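PDB 3B4N: endo-pectate lyase from Erwinia chrysanthemi, which cleaves the alpha-1,4-linked galacturonate chains of pectate by elimination, using calcium, and probably also attacks highly methylated pectins from within the chain. Local coordinates for residues E48-T53 / D58-I63; F73-T78 / Y84-D89; K328-T331 / V336-S339. All coordinates share one frame; numbering follows the deposited sequence.

Contact 1: E48-T53 / D58-I63. With EDO (1,2-ethanediol), chain I; EDO (1,2-ethanediol), chain H.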
ATOM      1  N   GLU A  48     -14.717 -13.230  -6.556  1.00  9.43           N
ATOM      2  CA  GLU A  48     -14.381 -13.886  -7.806  1.00 10.54           C
ATOM      3  C   GLU A  48     -13.930 -12.898  -8.854  1.00  9.49           C
ATOM      4  O   GLU A  48     -14.527 -11.836  -9.022  1.00 10.44           O
ATOM      5  CB  GLU A  48     -15.593 -14.659  -8.316  1.00 10.23           C
ATOM      6  CG  GLU A  48     -16.171 -15.625  -7.289  1.00 12.33           C
ATOM      7  CD  GLU A  48     -17.338 -16.413  -7.832  1.00 15.17           C
ATOM      8  OE1 GLU A  48     -18.167 -15.826  -8.559  1.00 18.44           O
ATOM      9  OE2 GLU A  48     -17.431 -17.616  -7.518  1.00 17.84           O
ATOM     10  N   VAL A  49     -12.866 -13.245  -9.562  1.00  9.47           N
ATOM     11  CA  VAL A  49     -12.355 -12.371 -10.607  1.00  9.14           C
ATOM     12  C   VAL A  49     -12.799 -12.929 -11.948  1.00  9.35           C
ATOM     13  O   VAL A  49     -12.644 -14.116 -12.213  1.00  9.74           O
ATOM     14  CB  VAL A  49     -10.812 -12.299 -10.594  1.00 10.08           C
ATOM     15  CG1 VAL A  49     -10.327 -11.279 -11.620  1.00  9.21           C
ATOM     16  CG2 VAL A  49     -10.320 -11.933  -9.200  1.00 11.56           C
ATOM     17  N   TYR A  50     -13.366 -12.060 -12.779  1.00  8.72           N
ATOM     18  CA  TYR A  50     -13.832 -12.433 -14.113  1.00  8.96           C
ATOM     19  C   TYR A  50     -13.041 -11.658 -15.158  1.00  9.97           C
ATOM     20  O   TYR A  50     -12.633 -10.517 -14.936  1.00 10.22           O
ATOM     21  CB  TYR A  50     -15.322 -12.129 -14.255  1.00  9.07           C
ATOM     22  CG  TYR A  50     -16.183 -13.077 -13.467  1.00 10.06           C
ATOM     23  CD1 TYR A  50     -16.690 -14.237 -14.057  1.00  9.90           C
ATOM     24  CD2 TYR A  50     -16.440 -12.853 -12.115  1.00 10.66           C
ATOM     25  CE1 TYR A  50     -17.426 -15.154 -13.324  1.00  9.85           C
ATOM     26  CE2 TYR A  50     -17.180 -13.767 -11.366  1.00 10.56           C
ATOM     27  CZ  TYR A  50     -17.666 -14.915 -11.979  1.00 10.52           C
ATOM     28  OH  TYR A  50     -18.371 -15.840 -11.241  1.00 13.33           O
ATOM     29  N   ARG A  51     -12.838 -12.282 -16.311  1.00  8.79           N
ATOM     30  CA  ARG A  51     -12.083 -11.659 -17.388  1.00  9.02           C
ATOM     31  C   ARG A  51     -12.669 -12.042 -18.739  1.00  9.14           C
ATOM     32  O   ARG A  51     -13.253 -13.112 -18.887  1.00 10.43           O
ATOM     33  CB  ARG A  51     -10.626 -12.126 -17.329  1.00 10.78           C
ATOM     34  CG  ARG A  51      -9.683 -11.396 -18.280  1.00 10.40           C
ATOM     35  CD  ARG A  51      -8.294 -12.023 -18.249  1.00 12.41           C
ATOM     36  NE  ARG A  51      -8.277 -13.293 -18.969  1.00 13.09           N
ATOM     37  CZ  ARG A  51      -7.320 -14.204 -18.869  1.00 17.45           C
ATOM     38  NH1 ARG A  51      -6.278 -13.995 -18.072  1.00 17.97           N
ATOM     39  NH2 ARG A  51      -7.412 -15.337 -19.554  1.00 19.32           N
ATOM     40  N   GLY A  52     -12.504 -11.150 -19.710  1.00 10.11           N
ATOM     41  CA  GLY A  52     -12.967 -11.415 -21.060  1.00 10.43           C
ATOM     42  C   GLY A  52     -12.077 -10.677 -22.039  1.00 11.18           C
ATOM     43  O   GLY A  52     -11.334  -9.782 -21.643  1.00 11.66           O
ATOM     44  N   THR A  53     -12.124 -11.060 -23.314  1.00 12.31           N
ATOM     45  CA  THR A  53     -11.323 -10.374 -24.322  1.00 13.54           C
ATOM     46  C   THR A  53     -12.157  -9.315 -25.036  1.00 14.29           C
ATOM     47  O   THR A  53     -11.675  -8.657 -25.962  1.00 15.07           O
ATOM     48  CB  THR A  53     -10.722 -11.347 -25.358  1.00 13.92           C
ATOM     49  OG1 THR A  53     -11.757 -12.175 -25.895  1.00 17.20           O
ATOM     50  CG2 THR A  53      -9.644 -12.211 -24.720  1.00 16.18           C
ATOM     51  N   ASP A  58     -21.567 -10.334 -20.404  1.00 11.52           N
ATOM     52  CA  ASP A  58     -22.207 -11.634 -20.509  1.00 12.33           C
ATOM     53  C   ASP A  58     -21.243 -12.734 -20.961  1.00 12.28           C
ATOM     54  O   ASP A  58     -21.527 -13.917 -20.784  1.00 14.47           O
ATOM     55  CB  ASP A  58     -23.391 -11.563 -21.476  1.00 13.14           C
ATOM     56  CG  ASP A  58     -24.557 -10.762 -20.929  1.00 15.77           C
ATOM     57  OD1 ASP A  58     -25.608 -10.742 -21.598  1.00 15.34           O
ATOM     58  OD2 ASP A  58     -24.444 -10.153 -19.845  1.00 15.49           O
ATOM     59  N   LEU A  59     -20.109 -12.337 -21.536  1.00 11.73           N
ATOM     60  CA  LEU A  59     -19.118 -13.296 -22.015  1.00 11.77           C
ATOM     61  C   LEU A  59     -17.924 -13.458 -21.082  1.00 11.99           C
ATOM     62  O   LEU A  59     -17.015 -14.234 -21.372  1.00 12.69           O
ATOM     63  CB  LEU A  59     -18.611 -12.879 -23.396  1.00 13.88           C
ATOM     64  CG  LEU A  59     -19.670 -12.850 -24.500  1.00 14.57           C
ATOM     65  CD1 LEU A  59     -19.024 -12.405 -25.802  1.00 16.57           C
ATOM     66  CD2 LEU A  59     -20.292 -14.234 -24.646  1.00 16.49           C
ATOM     67  N   ARG A  60     -17.920 -12.739 -19.965  1.00 10.53           N
ATOM     68  CA  ARG A  60     -16.801 -12.843 -19.041  1.00 11.57           C
ATOM     69  C   ARG A  60     -16.780 -14.217 -18.399  1.00 10.83           C
ATOM     70  O   ARG A  60     -17.823 -14.857 -18.218  1.00 11.93           O
ATOM     71  CB  ARG A  60     -16.889 -11.760 -17.961  1.00 10.67           C
ATOM     72  CG  ARG A  60     -17.978 -11.996 -16.926  1.00 10.78           C
ATOM     73  CD  ARG A  60     -18.275 -10.720 -16.146  1.00 13.03           C
ATOM     74  NE  ARG A  60     -19.512 -10.845 -15.381  1.00 14.87           N
ATOM     75  CZ  ARG A  60     -20.205  -9.809 -14.917  1.00 16.64           C
ATOM     76  NH1 ARG A  60     -19.779  -8.571 -15.132  1.00 15.75           N
ATOM     77  NH2 ARG A  60     -21.346 -10.015 -14.266  1.00 17.18           N
ATOM     78  N   GLU A  61     -15.585 -14.672 -18.056  1.00 10.82           N
ATOM     79  CA  GLU A  61     -15.438 -15.964 -17.428  1.00 11.18           C
ATOM     80  C   GLU A  61     -14.531 -15.869 -16.215  1.00 10.79           C
ATOM     81  O   GLU A  61     -13.601 -15.069 -16.179  1.00 10.60           O
ATOM     82  CB  GLU A  61     -14.925 -16.975 -18.439  1.00 13.68           C
ATOM     83  CG  GLU A  61     -15.993 -17.272 -19.481  1.00 18.67           C
ATOM     84  CD  GLU A  61     -15.645 -18.432 -20.371  1.00 20.84           C
ATOM     85  OE1 GLU A  61     -15.230 -19.482 -19.833  1.00 22.76           O
ATOM     86  OE2 GLU A  61     -15.804 -18.293 -21.604  1.00 21.90           O
ATOM     87  N   ARG A  62     -14.811 -16.688 -15.211  1.00 10.47           N
ATOM     88  CA  ARG A  62     -14.044 -16.628 -13.981  1.00 10.44           C
ATOM     89  C   ARG A  62     -12.613 -17.127 -14.127  1.00 11.77           C
ATOM     90  O   ARG A  62     -12.376 -18.185 -14.712  1.00 12.85           O
ATOM     91  CB  ARG A  62     -14.759 -17.416 -12.881  1.00 11.59           C
ATOM     92  CG  ARG A  62     -14.361 -16.984 -11.478  1.00 11.73           C
ATOM     93  CD  ARG A  62     -15.127 -17.768 -10.437  1.00 13.57           C
ATOM     94  NE  ARG A  62     -14.786 -19.181 -10.502  1.00 12.03           N
ATOM     95  CZ  ARG A  62     -15.522 -20.145  -9.959  1.00 12.64           C
ATOM     96  NH1 ARG A  62     -16.642 -19.846  -9.313  1.00 15.27           N
ATOM     97  NH2 ARG A  62     -15.141 -21.406 -10.076  1.00 14.36           N
ATOM     98  N   ILE A  63     -11.669 -16.346 -13.611  1.00 10.75           N
ATOM     99  CA  ILE A  63     -10.265 -16.736 -13.651  1.00 11.53           C
ATOM    100  C   ILE A  63      -9.717 -16.993 -12.254  1.00 11.61           C
ATOM    101  O   ILE A  63      -8.624 -17.530 -12.113  1.00 12.56           O
ATOM    102  CB  ILE A  63      -9.372 -15.691 -14.373  1.00 11.50           C
ATOM    103  CG1 ILE A  63      -9.407 -14.339 -13.656  1.00 13.31           C
ATOM    104  CG2 ILE A  63      -9.823 -15.568 -15.824  1.00 12.62           C
ATOM    105  CD1 ILE A  63      -8.363 -13.347 -14.201  1.00 11.18           C
TER
HETATM  106  C1  EDO I 805     -11.694 -21.383 -12.354  1.00 21.33           C
HETATM  107  O1  EDO I 805     -13.218 -21.496 -12.403  1.00 22.19           O
HETATM  108  C2  EDO I 805     -11.176 -20.000 -11.953  1.00 19.41           C
HETATM  109  O2  EDO I 805     -11.897 -19.585 -10.629  1.00 17.29           O
HETATM  110  C1  EDO H 803     -20.577 -13.894 -15.282  1.00 36.23           C
HETATM  111  O1  EDO H 803     -21.316 -14.549 -14.107  1.00 36.97           O
HETATM  112  C2  EDO H 803     -21.461 -13.552 -16.496  1.00 36.59           C
HETATM  113  O2  EDO H 803     -22.477 -12.439 -16.064  1.00 39.69           O
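Arg62 lays its aliphatic chain across the Tyr50 ring: CG sits over one face, displaced toward the rim, 4.1 Å from the ring centroid, while CB touches CE1. Beyond CG the chain bends at chi3 (64°) and brings NH1 to Glu48, where NH1 and OE2 form a salt bridge of 3.0 Å from above the carboxylate plane. The other oxygen of Glu48, OE1, accepts from Tyr50 OH at 2.7 Å, so one carboxylate ties down both the ring's hydroxyl and the arginine lying on the ring; Arg46 is a second charged partner of OE2. An ethanediol, probably from the crystallisation liquor, accepts from NE and NH2 of Arg62. Arg60 approaches Tyr50 obliquely, CG packing on CB at 3.8 Å. On the other sheet face, Ile63 CG2 covers the guanidinium of Arg51, whose NH1 goes on to a salt bridge with Asp75, and Ile63 CG1 meets Val49 CG1 at 3.8 Å. Behind them, Ile63 N binds Val49 O, and Arg51 and Glu61 pair reciprocally, 2.9 Å each from Arg51 N to Glu61 O and from Glu61 N to Arg51 O. This is an antiparallel beta hairpin at the edge of the four-stranded sheet of a fibronectin type III-like domain.

Contact 2: F73-T78 / Y84-D89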
ATOM      1  N   PHE A  73      -5.355  -8.485  -6.697  1.00  9.85           N
ATOM      2  CA  PHE A  73      -5.173  -9.709  -7.469  1.00  9.82           C
ATOM      3  C   PHE A  73      -4.217  -9.422  -8.615  1.00  9.49           C
ATOM      4  O   PHE A  73      -4.159  -8.303  -9.115  1.00 10.84           O
ATOM      5  CB  PHE A  73      -6.510 -10.176  -8.056  1.00 10.06           C
ATOM      6  CG  PHE A  73      -6.402 -11.413  -8.899  1.00 10.72           C
ATOM      7  CD1 PHE A  73      -6.166 -12.644  -8.303  1.00 12.28           C
ATOM      8  CD2 PHE A  73      -6.525 -11.345 -10.284  1.00 11.56           C
ATOM      9  CE1 PHE A  73      -6.054 -13.800  -9.064  1.00 11.14           C
ATOM     10  CE2 PHE A  73      -6.412 -12.503 -11.063  1.00 12.94           C
ATOM     11  CZ  PHE A  73      -6.177 -13.726 -10.452  1.00 11.89           C
ATOM     12  N   LYS A  74      -3.449 -10.425  -9.011  1.00 10.26           N
ATOM     13  CA  LYS A  74      -2.556 -10.248 -10.143  1.00 10.74           C
ATOM     14  C   LYS A  74      -2.812 -11.330 -11.182  1.00 11.83           C
ATOM     15  O   LYS A  74      -2.942 -12.508 -10.854  1.00 12.48           O
ATOM     16  CB  LYS A  74      -1.090 -10.256  -9.702  1.00 15.25           C
ATOM     17  CG  LYS A  74      -0.566 -11.568  -9.197  1.00 18.20           C
ATOM     18  CD  LYS A  74       0.916 -11.420  -8.845  1.00 21.17           C
ATOM     19  CE  LYS A  74       1.521 -12.740  -8.404  1.00 24.05           C
ATOM     20  NZ  LYS A  74       0.830 -13.304  -7.212  1.00 27.05           N
ATOM     21  N   ASP A  75      -2.928 -10.902 -12.433  1.00 11.90           N
ATOM     22  CA  ASP A  75      -3.150 -11.807 -13.552  1.00 11.18           C
ATOM     23  C   ASP A  75      -1.952 -11.728 -14.490  1.00 11.63           C
ATOM     24  O   ASP A  75      -1.742 -10.713 -15.151  1.00 11.95           O
ATOM     25  CB  ASP A  75      -4.419 -11.421 -14.320  1.00 12.69           C
ATOM     26  CG  ASP A  75      -4.689 -12.345 -15.495  1.00 14.62           C
ATOM     27  OD1 ASP A  75      -5.490 -11.980 -16.375  1.00 13.64           O
ATOM     28  OD2 ASP A  75      -4.101 -13.442 -15.533  1.00 12.36           O
ATOM     29  N   ALA A  76      -1.166 -12.802 -14.535  1.00 12.91           N
ATOM     30  CA  ALA A  76       0.012 -12.864 -15.394  1.00 15.47           C
ATOM     31  C   ALA A  76      -0.202 -13.817 -16.559  1.00 16.77           C
ATOM     32  O   ALA A  76       0.743 -14.150 -17.273  1.00 19.29           O
ATOM     33  CB  ALA A  76       1.221 -13.318 -14.586  1.00 16.39           C
ATOM     34  N   ASP A  77      -1.446 -14.242 -16.760  1.00 17.59           N
ATOM     35  CA  ASP A  77      -1.770 -15.193 -17.820  1.00 20.30           C
ATOM     36  C   ASP A  77      -2.485 -14.552 -19.006  1.00 21.23           C
ATOM     37  O   ASP A  77      -3.602 -14.949 -19.351  1.00 22.48           O
ATOM     38  CB  ASP A  77      -2.644 -16.309 -17.239  1.00 22.10           C
ATOM     39  CG  ASP A  77      -2.901 -17.428 -18.226  1.00 25.90           C
ATOM     40  OD1 ASP A  77      -3.897 -18.160 -18.038  1.00 27.61           O
ATOM     41  OD2 ASP A  77      -2.108 -17.584 -19.179  1.00 29.20           O
ATOM     42  N   THR A  78      -1.857 -13.556 -19.620  1.00 21.95           N
ATOM     43  CA  THR A  78      -2.457 -12.888 -20.771  1.00 23.67           C
ATOM     44  C   THR A  78      -1.514 -12.876 -21.969  1.00 23.95           C
ATOM     45  O   THR A  78      -0.303 -13.006 -21.815  1.00 25.16           O
ATOM     46  CB  THR A  78      -2.838 -11.429 -20.453  1.00 23.56           C
ATOM     47  OG1 THR A  78      -1.660 -10.691 -20.110  1.00 25.05           O
ATOM     48  CG2 THR A  78      -3.834 -11.374 -19.301  1.00 24.58           C
ATOM     49  N   TYR A  84      -7.962  -6.977 -22.598  1.00 12.75           N
ATOM     50  CA  TYR A  84      -8.780  -7.675 -21.617  1.00 13.28           C
ATOM     51  C   TYR A  84      -9.645  -6.744 -20.790  1.00 12.55           C
ATOM     52  O   TYR A  84      -9.305  -5.583 -20.567  1.00 12.95           O
ATOM     53  CB  TYR A  84      -7.899  -8.490 -20.665  1.00 13.49           C
ATOM     54  CG  TYR A  84      -7.105  -9.565 -21.360  1.00 14.52           C
ATOM     55  CD1 TYR A  84      -5.874  -9.279 -21.938  1.00 16.01           C
ATOM     56  CD2 TYR A  84      -7.601 -10.863 -21.462  1.00 15.41           C
ATOM     57  CE1 TYR A  84      -5.152 -10.264 -22.603  1.00 18.24           C
ATOM     58  CE2 TYR A  84      -6.885 -11.856 -22.129  1.00 15.94           C
ATOM     59  CZ  TYR A  84      -5.663 -11.545 -22.693  1.00 18.92           C
ATOM     60  OH  TYR A  84      -4.947 -12.520 -23.344  1.00 19.46           O
ATOM     61  N   TRP A  85     -10.778  -7.281 -20.356  1.00 10.80           N
ATOM     62  CA  TRP A  85     -11.711  -6.579 -19.485  1.00 11.25           C
ATOM     63  C   TRP A  85     -11.814  -7.454 -18.244  1.00 10.44           C
ATOM     64  O   TRP A  85     -11.842  -8.695 -18.334  1.00  9.61           O
ATOM     65  CB  TRP A  85     -13.095  -6.445 -20.125  1.00 10.18           C
ATOM     66  CG  TRP A  85     -13.218  -5.297 -21.069  1.00 11.66           C
ATOM     67  CD1 TRP A  85     -13.824  -4.098 -20.830  1.00 13.66           C
ATOM     68  CD2 TRP A  85     -12.683  -5.224 -22.391  1.00 12.84           C
ATOM     69  NE1 TRP A  85     -13.696  -3.277 -21.923  1.00 13.69           N
ATOM     70  CE2 TRP A  85     -12.999  -3.943 -22.897  1.00 13.58           C
ATOM     71  CE3 TRP A  85     -11.966  -6.116 -23.197  1.00 13.66           C
ATOM     72  CZ2 TRP A  85     -12.619  -3.529 -24.177  1.00 15.43           C
ATOM     73  CZ3 TRP A  85     -11.588  -5.706 -24.474  1.00 14.46           C
ATOM     74  CH2 TRP A  85     -11.919  -4.418 -24.949  1.00 15.42           C
ATOM     75  N   TYR A  86     -11.849  -6.800 -17.089  1.00  9.01           N
ATOM     76  CA  TYR A  86     -11.958  -7.482 -15.809  1.00  9.05           C
ATOM     77  C   TYR A  86     -13.101  -6.935 -14.970  1.00  8.50           C
ATOM     78  O   TYR A  86     -13.464  -5.772 -15.076  1.00  8.90           O
ATOM     79  CB  TYR A  86     -10.682  -7.291 -14.990  1.00  9.14           C
ATOM     80  CG  TYR A  86      -9.439  -7.917 -15.562  1.00  8.50           C
ATOM     81  CD1 TYR A  86      -9.067  -9.216 -15.221  1.00  8.37           C
ATOM     82  CD2 TYR A  86      -8.604  -7.187 -16.401  1.00 11.12           C
ATOM     83  CE1 TYR A  86      -7.872  -9.771 -15.702  1.00 10.01           C
ATOM     84  CE2 TYR A  86      -7.423  -7.724 -16.885  1.00 10.76           C
ATOM     85  CZ  TYR A  86      -7.062  -9.010 -16.533  1.00  9.47           C
ATOM     86  OH  TYR A  86      -5.890  -9.540 -17.012  1.00 12.00           O
ATOM     87  N   TRP A  87     -13.651  -7.810 -14.137  1.00  8.47           N
ATOM     88  CA  TRP A  87     -14.707  -7.464 -13.183  1.00  9.13           C
ATOM     89  C   TRP A  87     -14.401  -8.277 -11.934  1.00  9.06           C
ATOM     90  O   TRP A  87     -13.843  -9.370 -12.012  1.00  9.02           O
ATOM     91  CB  TRP A  87     -16.096  -7.918 -13.639  1.00  9.35           C
ATOM     92  CG  TRP A  87     -16.672  -7.216 -14.809  1.00 10.26           C
ATOM     93  CD1 TRP A  87     -17.581  -6.195 -14.793  1.00  9.68           C
ATOM     94  CD2 TRP A  87     -16.423  -7.513 -16.182  1.00 10.94           C
ATOM     95  NE1 TRP A  87     -17.920  -5.846 -16.077  1.00 12.27           N
ATOM     96  CE2 TRP A  87     -17.223  -6.640 -16.950  1.00 10.89           C
ATOM     97  CE3 TRP A  87     -15.596  -8.436 -16.842  1.00 11.42           C
ATOM     98  CZ2 TRP A  87     -17.226  -6.663 -18.348  1.00 11.77           C
ATOM     99  CZ3 TRP A  87     -15.599  -8.461 -18.235  1.00 10.34           C
ATOM    100  CH2 TRP A  87     -16.411  -7.577 -18.971  1.00 11.59           C
ATOM    101  N   VAL A  88     -14.765  -7.744 -10.777  1.00  8.20           N
ATOM    102  CA  VAL A  88     -14.604  -8.471  -9.528  1.00  9.48           C
ATOM    103  C   VAL A  88     -15.993  -8.565  -8.903  1.00  8.98           C
ATOM    104  O   VAL A  88     -16.713  -7.569  -8.781  1.00  9.77           O
ATOM    105  CB  VAL A  88     -13.628  -7.776  -8.557  1.00  9.83           C
ATOM    106  CG1 VAL A  88     -13.748  -8.396  -7.163  1.00 11.66           C
ATOM    107  CG2 VAL A  88     -12.202  -7.934  -9.066  1.00 11.61           C
ATOM    108  N   ASP A  89     -16.373  -9.786  -8.559  1.00  9.19           N
ATOM    109  CA  ASP A  89     -17.658 -10.082  -7.951  1.00 11.39           C
ATOM    110  C   ASP A  89     -17.425 -10.384  -6.472  1.00 10.51           C
ATOM    111  O   ASP A  89     -16.805 -11.386  -6.126  1.00 11.48           O
ATOM    112  CB  ASP A  89     -18.267 -11.307  -8.643  1.00 12.63           C
ATOM    113  CG  ASP A  89     -19.671 -11.635  -8.168  1.00 16.85           C
ATOM    114  OD1 ASP A  89     -20.233 -12.630  -8.687  1.00 18.80           O
ATOM    115  OD2 ASP A  89     -20.214 -10.923  -7.297  1.00 17.27           O
TER
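Asp75 and Tyr86 meet between the two sheets of the fibronectin type III-like sandwich, strand 72-75 belonging to the three-stranded sheet and strand 85-92 to the four-stranded one. The backbones stand well apart, 10.1 Å between Asp75 CA and Tyr86 CA, and side chains bridge the gap. With CG anti to the backbone N (chi1 -180°), the Asp75 side chain reaches toward the facing sheet. Its CB already lies 3.6 Å from Tyr86 OH. Next comes CG, near the ring's CE1, with the carboxylate plane turned almost perpendicular to the ring, at 84°. OD1 arrives at the ring edge, in its plane, and makes a short hydrogen bond of 2.6 Å to Tyr86 OH; Asn33 OD1 is a second hydrogen-bond partner of that hydroxyl. OD1 also takes the salt bridge from Arg51 NH1, which would favour a charged carboxylate. OD2 turns back to its own chain and accepts from Asp77 N at 3.0 Å, an Asx turn that holds the carboxylate as the strand ends. Three residues past Asp75 the chain has come round far enough for Thr78 to pack over the ring of Tyr84: its CB lies 3.4 Å from Tyr84 CE1. The Tyr84 hydroxyl is held by Asn79 N. Thr78 CG2 forms a CH-pi contact over one face of the Tyr84 ring, 3.8 Å from the centroid, and also touches Tyr86 OH at 3.6 Å.

Contact 3: K328-T331 / V336-S339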
ATOM      1  N   LYS A 328      15.862  -8.902  13.250  1.00 12.62           N
ATOM      2  CA  LYS A 328      15.493  -9.645  14.446  1.00 13.05           C
ATOM      3  C   LYS A 328      14.187 -10.396  14.249  1.00 14.48           C
ATOM      4  O   LYS A 328      13.336  -9.999  13.440  1.00 14.25           O
ATOM      5  CB  LYS A 328      15.304  -8.695  15.629  1.00 13.55           C
ATOM      6  CG  LYS A 328      16.446  -7.728  15.880  1.00 14.84           C
ATOM      7  CD  LYS A 328      17.709  -8.441  16.326  1.00 17.58           C
ATOM      8  CE  LYS A 328      18.781  -7.423  16.678  1.00 19.17           C
ATOM      9  NZ  LYS A 328      20.067  -8.071  17.068  1.00 21.62           N
ATOM     10  N   TRP A 329      14.031 -11.471  15.012  1.00 14.61           N
ATOM     11  CA  TRP A 329      12.820 -12.278  14.986  1.00 14.90           C
ATOM     12  C   TRP A 329      12.381 -12.506  16.417  1.00 15.23           C
ATOM     13  O   TRP A 329      13.211 -12.695  17.304  1.00 15.43           O
ATOM     14  CB  TRP A 329      13.061 -13.648  14.351  1.00 15.91           C
ATOM     15  CG  TRP A 329      13.535 -13.617  12.950  1.00 15.79           C
ATOM     16  CD1 TRP A 329      14.828 -13.637  12.524  1.00 16.80           C
ATOM     17  CD2 TRP A 329      12.722 -13.585  11.773  1.00 15.51           C
ATOM     18  NE1 TRP A 329      14.877 -13.627  11.154  1.00 17.21           N
ATOM     19  CE2 TRP A 329      13.596 -13.594  10.665  1.00 15.12           C
ATOM     20  CE3 TRP A 329      11.337 -13.549  11.547  1.00 16.20           C
ATOM     21  CZ2 TRP A 329      13.136 -13.570   9.347  1.00 17.38           C
ATOM     22  CZ3 TRP A 329      10.877 -13.525  10.235  1.00 17.59           C
ATOM     23  CH2 TRP A 329      11.777 -13.536   9.151  1.00 16.92           C
ATOM     24  N   ASP A 330      11.077 -12.478  16.637  1.00 14.71           N
ATOM     25  CA  ASP A 330      10.508 -12.729  17.950  1.00 15.66           C
ATOM     26  C   ASP A 330      11.158 -11.969  19.105  1.00 16.18           C
ATOM     27  O   ASP A 330      11.543 -12.560  20.117  1.00 17.18           O
ATOM     28  CB  ASP A 330      10.549 -14.233  18.228  1.00 17.51           C
ATOM     29  CG  ASP A 330       9.849 -15.039  17.146  1.00 20.71           C
ATOM     30  OD1 ASP A 330       8.632 -14.836  16.960  1.00 22.54           O
ATOM     31  OD2 ASP A 330      10.512 -15.863  16.480  1.00 22.84           O
ATOM     32  N   THR A 331      11.301 -10.659  18.948  1.00 15.09           N
ATOM     33  CA  THR A 331      11.851  -9.836  20.019  1.00 13.94           C
ATOM     34  C   THR A 331      10.747  -8.882  20.474  1.00 14.46           C
ATOM     35  O   THR A 331       9.667  -8.836  19.875  1.00 14.95           O
ATOM     36  CB  THR A 331      13.064  -8.999  19.558  1.00 13.97           C
ATOM     37  OG1 THR A 331      12.645  -8.066  18.548  1.00 13.78           O
ATOM     38  CG2 THR A 331      14.157  -9.900  19.010  1.00 13.75           C
ATOM     39  N   VAL A 336       7.620 -10.475  14.918  1.00 13.59           N
ATOM     40  CA  VAL A 336       7.452 -11.205  13.680  1.00 13.49           C
ATOM     41  C   VAL A 336       8.158 -12.547  13.866  1.00 15.21           C
ATOM     42  O   VAL A 336       9.259 -12.617  14.414  1.00 14.83           O
ATOM     43  CB  VAL A 336       8.036 -10.428  12.463  1.00 13.59           C
ATOM     44  CG1 VAL A 336       9.528 -10.203  12.640  1.00 13.41           C
ATOM     45  CG2 VAL A 336       7.765 -11.197  11.178  1.00 13.30           C
ATOM     46  N   SER A 337       7.491 -13.615  13.448  1.00 15.54           N
ATOM     47  CA  SER A 337       8.045 -14.961  13.553  1.00 17.31           C
ATOM     48  C   SER A 337       8.292 -15.472  12.139  1.00 18.85           C
ATOM     49  O   SER A 337       7.742 -14.936  11.177  1.00 18.34           O
ATOM     50  CB  SER A 337       7.057 -15.894  14.265  1.00 16.74           C
ATOM     51  OG  SER A 337       6.674 -15.408  15.546  1.00 21.75           O
ATOM     52  N   ARG A 338       9.116 -16.507  12.004  1.00 20.15           N
ATOM     53  CA  ARG A 338       9.397 -17.068  10.690  1.00 20.94           C
ATOM     54  C   ARG A 338       8.119 -17.468   9.963  1.00 20.00           C
ATOM     55  O   ARG A 338       8.052 -17.406   8.740  1.00 21.05           O
ATOM     56  CB  ARG A 338      10.298 -18.301  10.809  1.00 23.52           C
ATOM     57  CG  ARG A 338      11.761 -18.043  10.511  1.00 27.97           C
ATOM     58  CD  ARG A 338      12.491 -17.514  11.722  1.00 29.77           C
ATOM     59  NE  ARG A 338      13.937 -17.506  11.519  1.00 31.99           N
ATOM     60  CZ  ARG A 338      14.820 -17.319  12.493  1.00 31.74           C
ATOM     61  NH1 ARG A 338      16.117 -17.323  12.223  1.00 33.42           N
ATOM     62  NH2 ARG A 338      14.405 -17.134  13.738  1.00 32.36           N
ATOM     63  N   SER A 339       7.108 -17.878  10.723  1.00 19.23           N
ATOM     64  CA  SER A 339       5.831 -18.301  10.158  1.00 19.93           C
ATOM     65  C   SER A 339       5.022 -17.129   9.612  1.00 19.90           C
ATOM     66  O   SER A 339       4.003 -17.323   8.943  1.00 20.47           O
ATOM     67  CB  SER A 339       5.001 -19.020  11.223  1.00 21.15           C
ATOM     68  OG  SER A 339       4.637 -18.133  12.269  1.00 21.17           O
TER
HETATM   69  O   HOH W   1      10.725 -17.296  14.262  1.00 27.18           O
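The guanidinium of Arg338 lies flat on the indole of Trp329, the two planes only 10° apart and the centres 3.9 Å from each other. CZ sits over the five-membered ring in a cation-pi contact, close to CD1, and NH2 reaches back over CG. CD of the same arginine rests on the same ring, adding a CH-pi contact 4.2 Å from its centroid, so the alkyl chain and the charged head share one face. Val336 O is at the indole edge, near the plane; Val336 CG1 meets Trp329 CE3 at 4.0 Å from the side opposite the arginine. A bend at chi2 (84°) folds the arginine chain back over the ring. NE also forms a salt bridge with Glu303, which probably restrains the rotation of the guanidinium.

Beside the stack, Asp330 ties the two loops together. Its backbone N donates to Val336 O at 2.9 Å, with an N-H...O angle of 158°. Its OD1 receives a very short hydrogen bond, 2.5 Å, from Ser337 OG. Through a water, OD2 is linked to Arg338 N: the water donates to OD2 at 2.6 Å and accepts from that N.

All this lies at the surface near the C-terminal end of the right-handed parallel beta-helix. Residues 328-331 follow strand 323-327, which runs antiparallel to strand 309-313, and residues 336-339 link strand 334-336 to strand 341-343, both parallel neighbours of strand 290-298. Trp329 also packs on Tyr301 and Val308, and Val336 on Cys309, whose disulfide to Cys334 joins strands 309-313 and 334-336.

How the contacts relate
Contacts 1 and 2 belong to the same N-terminal sandwich, their centres 8 Å apart; Arg51 of contact 1 and Asp75 of contact 2 join them, and strands 44-52 and 85-92 are sheet neighbours. Contact 1 is a partly buried hairpin within one sheet, held by backbone bonds, with arginines, glutamate and tyrosine on its flank. Contact 2 is buried, spans two sheets, and relies on side chains alone: a tyrosine-carboxylate bond and a methyl on a ring. Contact 3 is a surface meeting of loops on the beta-helix, about 34 Å from contact 2 centre to centre, where a flat arginine-tryptophan stack and a bridging water carry much of the chemistry.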